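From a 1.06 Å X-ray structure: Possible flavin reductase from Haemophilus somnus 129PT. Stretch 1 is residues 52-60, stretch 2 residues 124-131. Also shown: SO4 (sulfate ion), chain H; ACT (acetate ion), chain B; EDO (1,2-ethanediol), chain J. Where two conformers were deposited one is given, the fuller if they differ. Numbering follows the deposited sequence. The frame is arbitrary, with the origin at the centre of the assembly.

Stretch 1 (52-60) INSNARAYE
Stretch 2, residues 124-131: KHVGTHDI

The strongest polar link between the stretches is also very short: Tyr59 OH donates to Asp130 OD2 at 2.4 Å, the carboxylate oxygen lying at the ring edge near its plane. Tyr59 belongs to a helix that continues beyond stretch 1, and its CA-to-CB bond points toward stretch 2; chi1 is t and chi2 74°. Asp130 answers from a strand with chi1 m (-79°) and chi2 near 0°. Its other oxygen is also engaged, because His125 ND1 donates to Asp130 OD1 at 2.8 Å and 172°, almost straight. The carboxylate thus ties a hairpin neighbour to a tyrosine far away in sequence. His125 uses chi1 m and chi2 -51°.

The same Asp130 takes part in a short antiparallel pairing. Ile52 and Asp130 form a hydrogen-bonded pair, CA atoms 5.4 Å apart: Ile52 N donates to Asp130 O at 3.0 Å, and Asp130 N to Ile52 O at 2.8 Å. Next comes the non-hydrogen-bonded pair Asn53 and His129, whose CA atoms close to 4.3 Å. One step further, Ser54 N donates to Thr128 O at 2.9 Å, so the ladder carries on past the end of strand 52-53. Ser54 OG, chi1 p, lies 3.1 Å from Thr128 O, a weak hydrogen bond, and its one proton has another acceptor within reach. A water lies 3.0 Å from Ser54 OG, and donations to Gly127 O and Asp130 OD1, each 2.7 Å from the water oxygen, are possible, although acceptors outnumber its protons.

Both stretches turn where the pairing ends. Stretch 1 makes a type I turn from Asn53 to Ala56, closed by Ala56 N to Asn53 O at 3.1 Å. Asn53 OD1 braces it by accepting from Asn55 N at 2.8 Å and Asn55 ND2 at 3.0 Å; Asn53 has chi1 t and Asn55 chi1 m. Stretch 2 makes a type II' turn from Val126 to His129, with Val126 N to His129 O at 2.7 Å and His129 N to Val126 O at 3.2 Å. Gly127 takes phi/psi 66/-121, a positive phi that favours glycine, and Thr128 follows at -72/-12.

Packing sorts by sheet face. Asn53 and His129 share one: Asn53 CA sits over the imidazole, 3.9 Å from the centroid of the His129 ring and 22° off its normal, a CH-pi contact that accompanies the close CA approach. His129 has chi1 m and chi2 65°. An acetate, probably from the crystallisation liquor, bridges the pair, with His129 NE2 to ACT O at 3.1 Å and Asn53 ND2 to ACT OXT at 3.2 Å. On the face with Asp130, buried Ile52, t at both chi angles, brings CG2 to 4.0 Å from Asp130 CB. Between the strands, His129 CA makes a CA-H...O contact to Ile52 O at 3.1 Å. The whole contact buries 373 Å², both sides summed.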

# COMPACT_ATOMS: atom_id res chain seq x y z
N ILE A 52 -3.77 7.79 7.34
CA ILE A 52 -4.43 7.89 8.63
C ILE A 52 -5.65 8.77 8.42
O ILE A 52 -5.61 9.79 7.71
CB ILE A 52 -3.49 8.41 9.75
CG1 ILE A 52 -4.13 8.24 11.14
CG2 ILE A 52 -3.04 9.82 9.45
CD1 ILE A 52 -3.15 8.52 12.29
N ASN A 53 -6.75 8.39 9.09
CA ASN A 53 -7.94 9.21 9.12
C ASN A 53 -7.69 10.39 10.06
O ASN A 53 -7.41 10.19 11.24
CB ASN A 53 -9.18 8.40 9.54
CG ASN A 53 -10.47 9.18 9.32
OD1 ASN A 53 -10.59 10.32 9.71
ND2 ASN A 53 -11.45 8.55 8.66
N SER A 54 -7.76 11.61 9.54
CA SER A 54 -7.43 12.78 10.35
C SER A 54 -8.49 13.13 11.38
O SER A 54 -8.28 14.01 12.19
CB SER A 54 -7.07 13.98 9.53
OG SER A 54 -8.17 14.35 8.77
N ASN A 55 -9.58 12.39 11.37
CA ASN A 55 -10.63 12.54 12.35
C ASN A 55 -10.60 11.46 13.41
O ASN A 55 -11.42 11.49 14.33
CB ASN A 55 -11.99 12.51 11.64
CG ASN A 55 -12.06 13.50 10.49
OD1 ASN A 55 -12.16 14.69 10.76
ND2 ASN A 55 -11.89 13.02 9.22
N ALA A 56 -9.69 10.50 13.30
CA ALA A 56 -9.63 9.39 14.20
C ALA A 56 -9.11 9.81 15.56
O ALA A 56 -8.29 10.71 15.66
CB ALA A 56 -8.73 8.31 13.63
N ARG A 57 -9.52 9.09 16.59
CA ARG A 57 -8.99 9.29 17.92
C ARG A 57 -7.47 9.25 17.91
O ARG A 57 -6.82 10.07 18.57
CB ARG A 57 -9.57 8.19 18.82
CG ARG A 57 -8.95 8.12 20.17
CD ARG A 57 -9.66 7.12 21.04
NE ARG A 57 -9.54 5.77 20.48
CZ ARG A 57 -9.95 4.68 21.09
NH1 ARG A 57 -10.44 4.76 22.30
NH2 ARG A 57 -9.83 3.51 20.47
N ALA A 58 -6.89 8.35 17.13
CA ALA A 58 -5.47 8.17 17.01
C ALA A 58 -4.70 9.42 16.57
O ALA A 58 -3.54 9.63 16.93
CB ALA A 58 -5.14 6.99 16.02
N TYR A 59 -5.32 10.20 15.69
CA TYR A 59 -4.60 11.12 14.82
C TYR A 59 -3.71 12.12 15.54
O TYR A 59 -2.55 12.27 15.20
CB TYR A 59 -5.59 11.85 13.94
CG TYR A 59 -4.95 12.86 13.06
CD1 TYR A 59 -4.22 12.51 11.96
CD2 TYR A 59 -5.20 14.19 13.27
CE1 TYR A 59 -3.70 13.49 11.10
CE2 TYR A 59 -4.69 15.18 12.46
CZ TYR A 59 -3.95 14.83 11.36
OH TYR A 59 -3.46 15.85 10.56
N GLU A 60 -4.24 12.84 16.51
CA GLU A 60 -3.44 13.91 17.07
C GLU A 60 -2.23 13.41 17.87
O GLU A 60 -1.27 14.17 18.06
CB GLU A 60 -4.28 14.90 17.88
CG GLU A 60 -5.29 15.68 17.04
CD GLU A 60 -4.67 16.69 16.05
OE1 GLU A 60 -3.45 16.96 16.08
OE2 GLU A 60 -5.43 17.22 15.22
N LYS A 124 1.02 15.12 4.59
CA LYS A 124 0.25 15.71 3.49
C LYS A 124 -1.24 15.47 3.73
O LYS A 124 -1.64 14.39 4.08
CB LYS A 124 0.69 15.13 2.16
CG LYS A 124 2.18 15.33 1.82
CD LYS A 124 2.61 16.80 1.65
CE LYS A 124 4.05 16.94 1.20
NZ LYS A 124 4.39 18.37 1.12
N HIS A 125 -2.05 16.50 3.50
CA HIS A 125 -3.47 16.37 3.69
C HIS A 125 -4.17 15.92 2.40
O HIS A 125 -3.98 16.53 1.36
CB HIS A 125 -4.07 17.70 4.14
CG HIS A 125 -3.46 18.28 5.38
ND1 HIS A 125 -3.31 17.57 6.54
CD2 HIS A 125 -2.97 19.53 5.63
CE1 HIS A 125 -2.76 18.34 7.47
NE2 HIS A 125 -2.56 19.54 6.95
N VAL A 126 -5.02 14.90 2.52
CA VAL A 126 -5.84 14.43 1.42
C VAL A 126 -7.28 14.27 1.92
O VAL A 126 -7.79 13.16 2.14
CB VAL A 126 -5.32 13.10 0.82
CG1 VAL A 126 -6.08 12.75 -0.50
CG2 VAL A 126 -3.82 13.22 0.52
N GLY A 127 -7.93 15.41 2.15
CA GLY A 127 -9.29 15.41 2.64
C GLY A 127 -9.44 14.83 4.04
O GLY A 127 -8.88 15.35 4.99
N THR A 128 -10.25 13.78 4.17
CA THR A 128 -10.48 13.16 5.47
C THR A 128 -9.27 12.37 5.98
O THR A 128 -9.27 11.95 7.13
CB THR A 128 -11.67 12.22 5.46
OG1 THR A 128 -11.42 11.22 4.48
CG2 THR A 128 -12.96 12.98 5.16
N HIS A 129 -8.28 12.13 5.12
CA HIS A 129 -7.10 11.38 5.51
C HIS A 129 -5.86 12.23 5.30
O HIS A 129 -5.83 13.18 4.49
CB HIS A 129 -6.98 10.06 4.73
CG HIS A 129 -7.99 9.06 5.13
ND1 HIS A 129 -9.34 9.23 4.93
CD2 HIS A 129 -7.84 7.86 5.72
CE1 HIS A 129 -9.99 8.16 5.38
NE2 HIS A 129 -9.10 7.33 5.90
N ASP A 130 -4.82 11.85 6.01
CA ASP A 130 -3.49 12.38 5.77
C ASP A 130 -2.58 11.22 5.34
O ASP A 130 -2.80 10.05 5.68
CB ASP A 130 -2.86 12.99 7.02
CG ASP A 130 -3.33 14.37 7.38
OD1 ASP A 130 -4.15 14.95 6.68
OD2 ASP A 130 -2.83 14.89 8.42
N ILE A 131 -1.55 11.58 4.58
CA ILE A 131 -0.44 10.71 4.26
C ILE A 131 0.73 11.09 5.16
O ILE A 131 1.19 12.24 5.16
CB ILE A 131 -0.01 10.80 2.80
CG1 ILE A 131 -1.19 10.56 1.87
CG2 ILE A 131 1.13 9.81 2.48
CD1 ILE A 131 -0.87 10.88 0.39
S SO4 H . -8.34 4.86 17.09
O1 SO4 H . -7.76 5.30 18.36
O2 SO4 H . -8.30 5.90 16.13
O3 SO4 H . -9.67 4.44 17.48
O4 SO4 H . -7.64 3.66 16.62
C ACT B . -10.28 4.98 8.17
O ACT B . -9.33 4.69 7.41
OXT ACT B . -11.27 5.53 7.65
CH3 ACT B . -10.21 4.74 9.64
C1 EDO J . -0.49 22.28 8.83
O1 EDO J . -1.80 21.85 8.49
C2 EDO J . 0.43 21.88 7.72
O2 EDO J . 0.51 20.46 7.67
O HOH W 1 -6.74 15.73 6.58